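PDB 4EGV: acetyl-CoA acetyltransferase from Mycobacterium smegmatis, which is a monomeric thiolase-like protein that probably acts as an acyltransferase. Local coordinates for residues A[19-23]-A[292-296]; A[22-26]-A[52-57]; A[67-73]-A[134-140]; A[116-122]-A[414-420]. All coordinates share one frame; numbering follows the deposited sequence.

All four contacts belong to one mixed sheet, or to helices packed on it. Contact 1 pairs strands 20-29 and 294-303 in the middle of the sheet; contact 2 leaves from the same first strand, shares Ile22 and Val23, and lays the end of helix 42-56 against it. The two touch at Lys292 NZ and Asp56 O, 2.9 Å apart, a probable hydrogen bond. Contact 3, its centre about 14 Å from that of contact 1, pairs two parallel strands further out. Contact 4 sets helix 117-130 on strand 414-421; Ile22 CD1 packs on Tyr420 CE1 at 3.7 Å. Ile139 CD1 of contact 3 lies 4.0 Å from Ala122 N, so this helix also packs on the strands of contact 3.

Contact 1 (A[19-23]-A[292-296]); sequences TPVIV and KWVYL
Val21 meets two aromatic rings of the 292-296 segment, one with each methyl, and its side chain can be followed atom by atom. CB sits 3.6 Å from Val294 O and also close to Trp293 CB. From there the two methyls part. CG1, anti to the carbonyl carbon (chi1 -79°), comes down over the face of the Tyr295 ring, 3.5 Å from its centroid and 16° off the normal, a CH-pi contact. CG2 lies over one face of the Trp293 indole, offset toward the rim. Thr19 adds a second partner to the tyrosine: its CG2 reaches the ring edge, near the ring plane, 4.0 Å from CD1 of Tyr295. Further along, Val23 CG1 lies 4.1 Å from Trp293 CD1.

Backbone bonds fasten Ile22 to Val294, an antiparallel hydrogen-bonded pair. Ile22 N gives to Val294 O at 2.8 Å, and Val294 N returns a bond to Ile22 O at 3.1 Å. Both side chains of this pair leave on the face opposite Val21 and pack on helix 383-397, while Trp293 meets helix 280-286 and gives its NE1 proton to Val288 O. In the thiolase fold this is the seam at which the first strand of the N-terminal half runs antiparallel to the first strand of the C-terminal half.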
loop_
_atom_site.group_PDB
_atom_site.type_symbol
_atom_site.label_atom_id
_atom_site.label_comp_id
_atom_site.label_asym_id
_atom_site.label_seq_id
_atom_site.Cartn_x
_atom_site.Cartn_y
_atom_site.Cartn_z
ATOM N N THR A 19 -25.850 -3.732 -9.887
ATOM C CA THR A 19 -24.599 -3.007 -9.961
ATOM C C THR A 19 -24.312 -2.302 -8.621
ATOM O O THR A 19 -25.178 -1.637 -8.065
ATOM C CB THR A 19 -24.613 -2.029 -11.137
ATOM O OG1 THR A 19 -24.919 -2.744 -12.335
ATOM C CG2 THR A 19 -23.265 -1.331 -11.301
ATOM N N PRO A 20 -23.090 -2.487 -8.083
ATOM C CA PRO A 20 -22.660 -1.900 -6.826
ATOM C C PRO A 20 -22.169 -0.463 -6.950
ATOM O O PRO A 20 -21.411 -0.105 -7.860
ATOM C CB PRO A 20 -21.527 -2.808 -6.404
ATOM C CG PRO A 20 -20.937 -3.265 -7.652
ATOM C CD PRO A 20 -22.051 -3.383 -8.632
ATOM N N VAL A 21 -22.637 0.366 -6.034
ATOM C CA VAL A 21 -22.163 1.724 -5.919
ATOM C C VAL A 21 -21.685 2.025 -4.493
ATOM O O VAL A 21 -22.283 1.567 -3.503
ATOM C CB VAL A 21 -23.237 2.750 -6.404
ATOM C CG1 VAL A 21 -23.250 2.813 -7.896
ATOM C CG2 VAL A 21 -24.622 2.424 -5.866
ATOM N N ILE A 22 -20.597 2.781 -4.392
ATOM C CA ILE A 22 -20.259 3.408 -3.112
ATOM C C ILE A 22 -21.144 4.635 -2.845
ATOM O O ILE A 22 -21.165 5.566 -3.676
ATOM C CB ILE A 22 -18.776 3.739 -2.986
ATOM C CG1 ILE A 22 -17.987 2.450 -3.009
ATOM C CG2 ILE A 22 -18.503 4.518 -1.700
ATOM C CD1 ILE A 22 -16.516 2.647 -2.851
ATOM N N VAL A 23 -21.900 4.581 -1.730
ATOM C CA VAL A 23 -22.868 5.638 -1.401
ATOM C C VAL A 23 -22.500 6.572 -0.260
ATOM O O VAL A 23 -22.933 7.723 -0.261
ATOM C CB VAL A 23 -24.311 5.169 -1.258
ATOM C CG1 VAL A 23 -24.730 4.509 -2.523
ATOM C CG2 VAL A 23 -24.484 4.273 -0.060
ATOM N N LYS A 292 -24.753 11.124 -5.185
ATOM C CA LYS A 292 -23.866 10.425 -4.239
ATOM C C LYS A 292 -23.256 9.111 -4.737
ATOM O O LYS A 292 -22.291 8.643 -4.169
ATOM C CB LYS A 292 -24.612 10.118 -2.932
ATOM C CG LYS A 292 -25.070 11.311 -2.135
ATOM C CD LYS A 292 -23.977 11.963 -1.365
ATOM C CE LYS A 292 -24.495 13.262 -0.753
ATOM N NZ LYS A 292 -23.591 13.790 0.293
ATOM N N TRP A 293 -23.837 8.512 -5.765
ATOM C CA TRP A 293 -23.365 7.238 -6.271
ATOM C C TRP A 293 -22.044 7.330 -7.047
ATOM O O TRP A 293 -21.891 8.124 -7.981
ATOM C CB TRP A 293 -24.392 6.612 -7.192
ATOM C CG TRP A 293 -25.723 6.486 -6.668
ATOM C CD1 TRP A 293 -26.173 6.918 -5.477
ATOM C CD2 TRP A 293 -26.838 5.894 -7.336
ATOM N NE1 TRP A 293 -27.506 6.636 -5.343
ATOM C CE2 TRP A 293 -27.942 6.008 -6.474
ATOM C CE3 TRP A 293 -27.007 5.261 -8.578
ATOM C CZ2 TRP A 293 -29.204 5.532 -6.810
ATOM C CZ3 TRP A 293 -28.246 4.784 -8.908
ATOM C CH2 TRP A 293 -29.333 4.910 -8.020
ATOM N N VAL A 294 -21.116 6.468 -6.658
ATOM C CA VAL A 294 -19.854 6.260 -7.345
ATOM C C VAL A 294 -19.685 4.765 -7.694
ATOM O O VAL A 294 -19.892 3.884 -6.880
ATOM C CB VAL A 294 -18.704 6.789 -6.484
ATOM C CG1 VAL A 294 -17.427 6.676 -7.174
ATOM C CG2 VAL A 294 -18.964 8.221 -6.140
ATOM N N TYR A 295 -19.309 4.495 -8.932
ATOM C CA TYR A 295 -19.066 3.127 -9.422
ATOM C C TYR A 295 -17.611 2.694 -9.291
ATOM O O TYR A 295 -16.696 3.453 -9.464
ATOM C CB TYR A 295 -19.531 2.994 -10.883
ATOM C CG TYR A 295 -20.964 3.370 -11.059
ATOM C CD1 TYR A 295 -21.920 2.389 -11.176
ATOM C CD2 TYR A 295 -21.370 4.704 -11.055
ATOM C CE1 TYR A 295 -23.252 2.693 -11.311
ATOM C CE2 TYR A 295 -22.686 5.024 -11.169
ATOM C CZ TYR A 295 -23.645 4.001 -11.308
ATOM O OH TYR A 295 -24.998 4.280 -11.436
ATOM N N LEU A 296 -17.416 1.448 -8.943
ATOM C CA LEU A 296 -16.107 0.876 -8.995
ATOM C C LEU A 296 -15.922 0.313 -10.418
ATOM O O LEU A 296 -16.268 -0.810 -10.719
ATOM C CB LEU A 296 -15.953 -0.167 -7.888
ATOM C CG LEU A 296 -14.646 -0.952 -7.827
ATOM C CD1 LEU A 296 -13.425 -0.077 -7.851
ATOM C CD2 LEU A 296 -14.665 -1.833 -6.602
#

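Contact 2 (A[22-26]-A[52-57]); sequences IVGVG and AALHDC
One side-chain hydrogen bond ties the two segments together: Val25 N donates to Asp56 OD2 at 3.1 Å, with an N-H...O angle of 161°. The amide comes from above the carboxylate plane rather than within it. With CG anti to the backbone N (chi1 -169°), Asp56 runs alongside the Val25 side chain, in the same direction, and its CB rests 3.5 Å from Val25 O. The same OD2 has a second partner, a salt bridge to Arg396 NH1 of helix 383-397.

Weaker CA-H...O contacts come next. Gly24 CA points its hydrogen at Ala53 O, 3.3 Å away, and Cys57 CA meets Val23 O at 3.4 Å.

Apolar packing fills in the rest. Val23 CG2 touches Cys57 CB at 4.0 Å, and Ala52 CB lies over Gly26 CA at the same distance. Gly24 and Gly26 have no side chain on the helix side, and the CA atoms of Gly26 and Ala53 come within 4.3 Å. The axes of the short segments, strand 22-26 and helix 52-56, approach to 5.6 Å. Val23 and Gly24 together face Leu276 of strand 271-279, a classic beta bulge at the point where Cys57 and Asp56 arrive.

Chemically, a small-residue interface lets the helix backbone reach the strand, and a single carboxylate oxygen joins the Val25 amide to Arg396; the guanidinium would probably help keep Asp56 ionised.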
loop_
_atom_site.group_PDB
_atom_site.type_symbol
_atom_site.label_atom_id
_atom_site.label_comp_id
_atom_site.label_asym_id
_atom_site.label_seq_id
_atom_site.Cartn_x
_atom_site.Cartn_y
_atom_site.Cartn_z
ATOM N N ILE A 22 -20.597 2.781 -4.392
ATOM C CA ILE A 22 -20.259 3.408 -3.112
ATOM C C ILE A 22 -21.144 4.635 -2.845
ATOM O O ILE A 22 -21.165 5.566 -3.676
ATOM C CB ILE A 22 -18.776 3.739 -2.986
ATOM C CG1 ILE A 22 -17.987 2.450 -3.009
ATOM C CG2 ILE A 22 -18.503 4.518 -1.700
ATOM C CD1 ILE A 22 -16.516 2.647 -2.851
ATOM N N VAL A 23 -21.900 4.581 -1.730
ATOM C CA VAL A 23 -22.868 5.638 -1.401
ATOM C C VAL A 23 -22.500 6.572 -0.260
ATOM O O VAL A 23 -22.933 7.723 -0.261
ATOM C CB VAL A 23 -24.311 5.169 -1.258
ATOM C CG1 VAL A 23 -24.730 4.509 -2.523
ATOM C CG2 VAL A 23 -24.484 4.273 -0.060
ATOM N N GLY A 24 -21.679 6.090 0.679
ATOM C CA GLY A 24 -21.284 6.884 1.813
ATOM C C GLY A 24 -19.863 6.604 2.202
ATOM O O GLY A 24 -19.449 5.453 2.248
ATOM N N VAL A 25 -19.109 7.658 2.478
ATOM C CA VAL A 25 -17.720 7.505 2.920
ATOM C C VAL A 25 -17.520 8.272 4.236
ATOM O O VAL A 25 -18.160 9.300 4.493
ATOM C CB VAL A 25 -16.676 7.913 1.799
ATOM C CG1 VAL A 25 -16.787 7.010 0.615
ATOM C CG2 VAL A 25 -16.803 9.332 1.365
ATOM N N GLY A 26 -16.650 7.781 5.093
ATOM C CA GLY A 26 -16.476 8.471 6.343
ATOM C C GLY A 26 -15.077 8.489 6.805
ATOM O O GLY A 26 -14.425 7.498 6.762
ATOM N N ALA A 52 -20.463 8.640 10.046
ATOM C CA ALA A 52 -20.270 9.617 8.976
ATOM C C ALA A 52 -20.528 9.033 7.594
ATOM O O ALA A 52 -20.992 9.762 6.720
ATOM C CB ALA A 52 -18.875 10.240 9.040
ATOM N N ALA A 53 -20.221 7.749 7.393
ATOM C CA ALA A 53 -20.518 7.084 6.138
ATOM C C ALA A 53 -22.045 6.964 5.923
ATOM O O ALA A 53 -22.567 7.156 4.803
ATOM C CB ALA A 53 -19.821 5.747 6.069
ATOM N N LEU A 54 -22.753 6.677 7.019
ATOM C CA LEU A 54 -24.193 6.589 7.030
ATOM C C LEU A 54 -24.839 7.940 6.858
ATOM O O LEU A 54 -25.935 8.049 6.336
ATOM C CB LEU A 54 -24.644 6.019 8.357
ATOM C CG LEU A 54 -25.107 4.562 8.461
ATOM C CD1 LEU A 54 -24.210 3.610 7.715
ATOM C CD2 LEU A 54 -25.202 4.214 9.917
ATOM N N HIS A 55 -24.177 8.983 7.320
ATOM C CA HIS A 55 -24.707 10.307 7.103
ATOM C C HIS A 55 -24.418 10.911 5.745
ATOM O O HIS A 55 -25.230 11.685 5.217
ATOM C CB HIS A 55 -24.232 11.289 8.140
ATOM C CG HIS A 55 -25.225 12.385 8.352
ATOM N ND1 HIS A 55 -25.053 13.673 7.878
ATOM C CD2 HIS A 55 -26.460 12.347 8.910
ATOM C CE1 HIS A 55 -26.114 14.394 8.193
ATOM N NE2 HIS A 55 -26.984 13.614 8.813
ATOM N N ASP A 56 -23.249 10.563 5.221
ATOM C CA ASP A 56 -22.784 11.009 3.951
ATOM C C ASP A 56 -23.740 10.613 2.837
ATOM O O ASP A 56 -23.901 11.370 1.892
ATOM C CB ASP A 56 -21.410 10.430 3.697
ATOM C CG ASP A 56 -20.727 11.045 2.504
ATOM O OD1 ASP A 56 -20.462 12.273 2.553
ATOM O OD2 ASP A 56 -20.439 10.277 1.545
ATOM N N CYS A 57 -24.404 9.490 2.970
ATOM C CA CYS A 57 -25.282 8.995 1.922
ATOM C C CYS A 57 -26.583 9.704 1.682
ATOM O O CYS A 57 -27.242 9.399 0.739
ATOM C CB CYS A 57 -25.529 7.495 2.069
ATOM S SG CYS A 57 -26.765 6.969 3.148
#

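Contact 3 (A[67-73]-A[134-140]); sequences AIDTVAG and NDVVLIF
Phe140 and Ala72 meet in the close-packed half of this contact, where strands 70-73 and 136-140 run parallel. Ala72 O sits over the centre of the Phe140 ring, 3.7 Å above its plane, while that same oxygen accepts a hydrogen bond from Phe140 N. With CG between the backbone N and the carbonyl carbon (chi1 47°), the ring turns back over the neighbouring strand, and Val71 CB approaches its CE2 obliquely at 3.7 Å. Regular parallel bonds run beside it: Leu138 N to Thr70 O at 3.0 Å, and Ala72 N to Leu138 O at 2.9 Å.

Toward the start of both segments the pairing gives way to a more exposed, polar end. Here the Asp69 carboxylate replaces a backbone partner: Val136 N reaches OD2 at 3.0 Å, from above the carboxylate plane, and Asp135 N adds weak bonds to both oxygens. Asp69 N returns a bond to Val136 O at 3.0 Å. The carboxylates of Asp69 and Asp135 lie near each other, OD2 to OD2 4.2 Å, and would probably repel. Ile68 still packs into the interior, its CG1 against Val136 CG1 at 3.9 Å.

These are neighbouring parallel strands in the N-terminal half of the thiolase fold, with helices packed on both faces. Val71, Leu138 and Phe140 turn to helix 93-101, whereas Ala72 and Val137 meet Phe125 of helix 117-130 on the opposite face. Strand 107-110 continues the sheet beside 70-73, and strand 271-279 beside 136-143.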
loop_
_atom_site.group_PDB
_atom_site.type_symbol
_atom_site.label_atom_id
_atom_site.label_comp_id
_atom_site.label_asym_id
_atom_site.label_seq_id
_atom_site.Cartn_x
_atom_site.Cartn_y
_atom_site.Cartn_z
ATOM N N ALA A 67 -30.595 -1.961 7.293
ATOM C CA ALA A 67 -30.548 -2.654 6.026
ATOM C C ALA A 67 -29.199 -3.329 5.742
ATOM O O ALA A 67 -29.092 -4.138 4.816
ATOM C CB ALA A 67 -30.936 -1.697 4.873
ATOM N N ILE A 68 -28.177 -2.975 6.515
ATOM C CA ILE A 68 -26.848 -3.578 6.368
ATOM C C ILE A 68 -26.842 -5.101 6.663
ATOM O O ILE A 68 -27.175 -5.533 7.764
ATOM C CB ILE A 68 -25.753 -2.863 7.239
ATOM C CG1 ILE A 68 -25.553 -1.428 6.795
ATOM C CG2 ILE A 68 -24.423 -3.598 7.162
ATOM C CD1 ILE A 68 -24.851 -0.558 7.808
ATOM N N ASP A 69 -26.436 -5.883 5.671
ATOM C CA ASP A 69 -26.381 -7.309 5.804
ATOM C C ASP A 69 -24.964 -7.871 6.069
ATOM O O ASP A 69 -24.821 -8.991 6.594
ATOM C CB ASP A 69 -27.118 -8.022 4.641
ATOM C CG ASP A 69 -26.590 -7.633 3.209
ATOM O OD1 ASP A 69 -25.424 -7.923 2.821
ATOM O OD2 ASP A 69 -27.388 -7.061 2.430
ATOM N N THR A 70 -23.923 -7.102 5.724
ATOM C CA THR A 70 -22.554 -7.508 6.017
ATOM C C THR A 70 -21.717 -6.353 6.487
ATOM O O THR A 70 -21.789 -5.279 5.916
ATOM C CB THR A 70 -21.860 -8.110 4.805
ATOM O OG1 THR A 70 -22.741 -9.050 4.213
ATOM C CG2 THR A 70 -20.580 -8.820 5.225
ATOM N N VAL A 71 -20.944 -6.605 7.542
ATOM C CA VAL A 71 -19.877 -5.725 7.968
ATOM C C VAL A 71 -18.531 -6.416 7.838
ATOM O O VAL A 71 -18.377 -7.609 8.084
ATOM C CB VAL A 71 -20.045 -5.148 9.384
ATOM C CG1 VAL A 71 -21.290 -4.348 9.452
ATOM C CG2 VAL A 71 -20.062 -6.214 10.425
ATOM N N ALA A 72 -17.549 -5.651 7.420
ATOM C CA ALA A 72 -16.260 -6.174 7.268
ATOM C C ALA A 72 -15.328 -5.137 7.869
ATOM O O ALA A 72 -15.469 -3.938 7.635
ATOM C CB ALA A 72 -15.976 -6.434 5.790
ATOM N N GLY A 73 -14.403 -5.597 8.690
ATOM C CA GLY A 73 -13.378 -4.745 9.257
ATOM C C GLY A 73 -11.969 -5.151 8.881
ATOM O O GLY A 73 -11.641 -6.337 8.699
ATOM N N ASN A 134 -24.941 -10.325 -1.746
ATOM C CA ASN A 134 -25.055 -9.340 -0.716
ATOM C C ASN A 134 -25.755 -8.124 -1.291
ATOM O O ASN A 134 -25.855 -8.021 -2.488
ATOM C CB ASN A 134 -23.665 -9.019 -0.180
ATOM C CG ASN A 134 -23.105 -10.109 0.672
ATOM O OD1 ASN A 134 -23.385 -10.180 1.814
ATOM N ND2 ASN A 134 -22.312 -10.961 0.099
ATOM N N ASP A 135 -26.250 -7.229 -0.447
ATOM C CA ASP A 135 -27.025 -6.066 -0.877
ATOM C C ASP A 135 -26.556 -4.734 -0.302
ATOM O O ASP A 135 -26.444 -3.775 -0.957
ATOM C CB ASP A 135 -28.499 -6.249 -0.528
ATOM C CG ASP A 135 -29.201 -7.254 -1.395
ATOM O OD1 ASP A 135 -29.188 -7.127 -2.597
ATOM O OD2 ASP A 135 -29.781 -8.165 -0.866
ATOM N N VAL A 136 -26.326 -4.693 0.965
ATOM C CA VAL A 136 -25.732 -3.544 1.650
ATOM C C VAL A 136 -24.567 -3.947 2.556
ATOM O O VAL A 136 -24.715 -4.742 3.479
ATOM C CB VAL A 136 -26.755 -2.738 2.463
ATOM C CG1 VAL A 136 -26.140 -1.447 2.990
ATOM C CG2 VAL A 136 -27.975 -2.459 1.643
ATOM N N VAL A 137 -23.409 -3.378 2.279
ATOM C CA VAL A 137 -22.213 -3.747 2.972
ATOM C C VAL A 137 -21.557 -2.513 3.567
ATOM O O VAL A 137 -21.520 -1.475 2.962
ATOM C CB VAL A 137 -21.231 -4.458 1.998
ATOM C CG1 VAL A 137 -19.870 -4.798 2.675
ATOM C CG2 VAL A 137 -21.874 -5.698 1.394
ATOM N N LEU A 138 -21.043 -2.653 4.774
ATOM C CA LEU A 138 -20.230 -1.625 5.422
ATOM C C LEU A 138 -18.813 -2.122 5.686
ATOM O O LEU A 138 -18.608 -3.140 6.295
ATOM C CB LEU A 138 -20.870 -1.126 6.739
ATOM C CG LEU A 138 -20.165 0.051 7.432
ATOM C CD1 LEU A 138 -20.161 1.288 6.512
ATOM C CD2 LEU A 138 -20.771 0.398 8.762
ATOM N N ILE A 139 -17.838 -1.371 5.202
ATOM C CA ILE A 139 -16.440 -1.642 5.411
ATOM C C ILE A 139 -15.833 -0.571 6.334
ATOM O O ILE A 139 -16.216 0.589 6.271
ATOM C CB ILE A 139 -15.775 -1.672 4.040
ATOM C CG1 ILE A 139 -16.192 -2.934 3.295
ATOM C CG2 ILE A 139 -14.251 -1.625 4.106
ATOM C CD1 ILE A 139 -15.963 -2.831 1.788
ATOM N N PHE A 140 -14.931 -0.945 7.223
ATOM C CA PHE A 140 -14.363 0.045 8.118
ATOM C C PHE A 140 -13.025 -0.431 8.654
ATOM O O PHE A 140 -12.679 -1.602 8.534
ATOM C CB PHE A 140 -15.324 0.423 9.266
ATOM C CG PHE A 140 -15.954 -0.760 9.937
ATOM C CD1 PHE A 140 -15.222 -1.568 10.793
ATOM C CD2 PHE A 140 -17.273 -1.097 9.664
ATOM C CE1 PHE A 140 -15.788 -2.684 11.393
ATOM C CE2 PHE A 140 -17.864 -2.253 10.267
ATOM C CZ PHE A 140 -17.101 -3.029 11.135
#

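Contact 4 (A[116-122]-A[414-420]); sequences QSPQHLA and KYSVGIY
Gln119 and Tyr420 approach from opposite directions: the amide NE2 donates to Tyr420 OH at 2.9 Å, with the hydroxyl close to the amide plane and NE2 at the edge of the phenol ring. The two planes stand 43° apart. Gln119 first extends away from its own backbone N (chi1 180°), then bends at chi2 (66°), which brings CD to 3.4 Å from Gly418 N; that glycine puts no side chain in the way.

Next to it Ser416 sits under the helix start, its CB 3.9 Å from Gln119 CG and its OG 3.7 Å from His120 CB, at the imidazole edge. At the far end Gln116 lies on the lysine chain, CD to Lys414 CD 3.6 Å.

Further out, Ser416 OG is hydrogen-bonded to Asp301, and Gln116 NE2 gives to Ile113 O.

Helix 117-130 also packs on strands 70-73 and 136-143, consistent with the central helical layer of the thiolase fold. Strand 414-421 is flanked by 294-303 and 402-409. The helix lies on one face beside helix 383-397, whose Ile388 touches both Gln119 and Tyr420; on the other face Tyr415, Val417 and Ile419 pack on helix 317-330.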
loop_
_atom_site.group_PDB
_atom_site.type_symbol
_atom_site.label_atom_id
_atom_site.label_comp_id
_atom_site.label_asym_id
_atom_site.label_seq_id
_atom_site.Cartn_x
_atom_site.Cartn_y
_atom_site.Cartn_z
ATOM N N GLN A 116 -3.153 -3.662 1.306
ATOM C CA GLN A 116 -4.002 -3.974 0.183
ATOM C C GLN A 116 -5.472 -4.147 0.585
ATOM O O GLN A 116 -6.357 -3.965 -0.258
ATOM C CB GLN A 116 -3.479 -5.223 -0.566
ATOM C CG GLN A 116 -3.937 -6.597 -0.013
ATOM C CD GLN A 116 -3.311 -6.965 1.340
ATOM O OE1 GLN A 116 -2.192 -6.558 1.676
ATOM N NE2 GLN A 116 -4.024 -7.774 2.103
ATOM N N SER A 117 -5.724 -4.469 1.858
ATOM C CA SER A 117 -7.022 -4.979 2.261
ATOM C C SER A 117 -8.232 -4.096 2.054
ATOM O O SER A 117 -9.276 -4.632 1.675
ATOM C CB SER A 117 -7.029 -5.553 3.670
ATOM O OG SER A 117 -6.697 -4.590 4.643
ATOM N N PRO A 118 -8.116 -2.759 2.272
ATOM C CA PRO A 118 -9.306 -1.916 2.040
ATOM C C PRO A 118 -9.807 -2.030 0.603
ATOM O O PRO A 118 -11.013 -2.117 0.359
ATOM C CB PRO A 118 -8.775 -0.509 2.273
ATOM C CG PRO A 118 -7.584 -0.689 3.035
ATOM C CD PRO A 118 -6.968 -1.943 2.676
ATOM N N GLN A 119 -8.873 -2.036 -0.337
ATOM C CA GLN A 119 -9.235 -2.060 -1.739
ATOM C C GLN A 119 -9.589 -3.472 -2.225
ATOM O O GLN A 119 -10.521 -3.629 -3.004
ATOM C CB GLN A 119 -8.184 -1.331 -2.604
ATOM C CG GLN A 119 -8.467 -1.315 -4.023
ATOM C CD GLN A 119 -9.638 -0.535 -4.340
ATOM O OE1 GLN A 119 -10.665 -1.085 -4.678
ATOM N NE2 GLN A 119 -9.527 0.763 -4.252
ATOM N N HIS A 120 -8.883 -4.484 -1.721
ATOM C CA HIS A 120 -9.276 -5.887 -1.919
ATOM C C HIS A 120 -10.736 -6.149 -1.461
ATOM O O HIS A 120 -11.521 -6.811 -2.146
ATOM C CB HIS A 120 -8.271 -6.824 -1.230
ATOM C CG HIS A 120 -8.332 -8.258 -1.681
ATOM N ND1 HIS A 120 -9.255 -9.172 -1.192
ATOM C CD2 HIS A 120 -7.534 -8.954 -2.526
ATOM C CE1 HIS A 120 -9.040 -10.355 -1.746
ATOM N NE2 HIS A 120 -8.009 -10.248 -2.567
ATOM N N LEU A 121 -11.082 -5.584 -0.315
ATOM C CA LEU A 121 -12.379 -5.720 0.293
ATOM C C LEU A 121 -13.485 -5.055 -0.492
ATOM O O LEU A 121 -14.553 -5.654 -0.697
ATOM C CB LEU A 121 -12.323 -5.084 1.679
ATOM C CG LEU A 121 -12.746 -5.834 2.940
ATOM C CD1 LEU A 121 -12.698 -7.349 2.821
ATOM C CD2 LEU A 121 -11.818 -5.328 4.030
ATOM N N ALA A 122 -13.236 -3.808 -0.907
ATOM C CA ALA A 122 -14.177 -3.113 -1.762
ATOM C C ALA A 122 -14.395 -3.861 -3.078
ATOM O O ALA A 122 -15.498 -3.994 -3.513
ATOM C CB ALA A 122 -13.739 -1.699 -2.009
ATOM N N LYS A 414 1.660 -7.581 -2.365
ATOM C CA LYS A 414 0.269 -7.537 -2.749
ATOM C C LYS A 414 -0.114 -6.138 -3.231
ATOM O O LYS A 414 0.276 -5.131 -2.644
ATOM C CB LYS A 414 -0.613 -7.938 -1.568
ATOM C CG LYS A 414 -0.915 -9.391 -1.475
ATOM C CD LYS A 414 -1.458 -9.686 -0.104
ATOM C CE LYS A 414 -1.779 -11.174 0.096
ATOM N NZ LYS A 414 -2.838 -11.371 1.156
ATOM N N TYR A 415 -0.889 -6.103 -4.311
ATOM C CA TYR A 415 -1.393 -4.867 -4.858
ATOM C C TYR A 415 -2.826 -4.979 -5.388
ATOM O O TYR A 415 -3.186 -5.897 -6.100
ATOM C CB TYR A 415 -0.452 -4.375 -5.921
ATOM C CG TYR A 415 -0.371 -2.901 -5.963
ATOM C CD1 TYR A 415 0.487 -2.221 -5.099
ATOM C CD2 TYR A 415 -1.122 -2.172 -6.896
ATOM C CE1 TYR A 415 0.618 -0.820 -5.141
ATOM C CE2 TYR A 415 -1.010 -0.776 -6.958
ATOM C CZ TYR A 415 -0.129 -0.098 -6.067
ATOM O OH TYR A 415 -0.020 1.272 -6.117
ATOM N N SER A 416 -3.649 -4.017 -4.999
ATOM C CA SER A 416 -5.068 -3.984 -5.302
ATOM C C SER A 416 -5.394 -2.622 -5.781
ATOM O O SER A 416 -5.021 -1.629 -5.197
ATOM C CB SER A 416 -5.915 -4.308 -4.079
ATOM O OG SER A 416 -5.923 -5.681 -3.831
ATOM N N VAL A 417 -6.090 -2.592 -6.888
ATOM C CA VAL A 417 -6.383 -1.349 -7.560
ATOM C C VAL A 417 -7.882 -1.209 -7.713
ATOM O O VAL A 417 -8.563 -2.151 -7.972
ATOM C CB VAL A 417 -5.632 -1.222 -8.952
ATOM C CG1 VAL A 417 -5.874 0.135 -9.555
ATOM C CG2 VAL A 417 -4.156 -1.479 -8.803
ATOM N N GLY A 418 -8.376 -0.012 -7.477
ATOM C CA GLY A 418 -9.722 0.360 -7.806
ATOM C C GLY A 418 -9.753 1.663 -8.592
ATOM O O GLY A 418 -8.984 2.586 -8.349
ATOM N N ILE A 419 -10.643 1.729 -9.572
ATOM C CA ILE A 419 -10.867 2.931 -10.332
ATOM C C ILE A 419 -12.312 3.284 -10.132
ATOM O O ILE A 419 -13.166 2.461 -10.296
ATOM C CB ILE A 419 -10.530 2.761 -11.833
ATOM C CG1 ILE A 419 -9.062 2.326 -11.995
ATOM C CG2 ILE A 419 -10.836 4.046 -12.573
ATOM C CD1 ILE A 419 -8.555 2.197 -13.393
ATOM N N TYR A 420 -12.543 4.535 -9.759
ATOM C CA TYR A 420 -13.852 5.081 -9.394
ATOM C C TYR A 420 -14.305 6.223 -10.330
ATOM O O TYR A 420 -13.476 6.975 -10.843
ATOM C CB TYR A 420 -13.774 5.581 -7.953
ATOM C CG TYR A 420 -13.372 4.510 -6.985
ATOM C CD1 TYR A 420 -14.323 3.698 -6.421
ATOM C CD2 TYR A 420 -12.057 4.297 -6.644
ATOM C CE1 TYR A 420 -13.971 2.687 -5.552
ATOM C CE2 TYR A 420 -11.712 3.307 -5.787
ATOM C CZ TYR A 420 -12.677 2.497 -5.246
ATOM O OH TYR A 420 -12.369 1.503 -4.350
#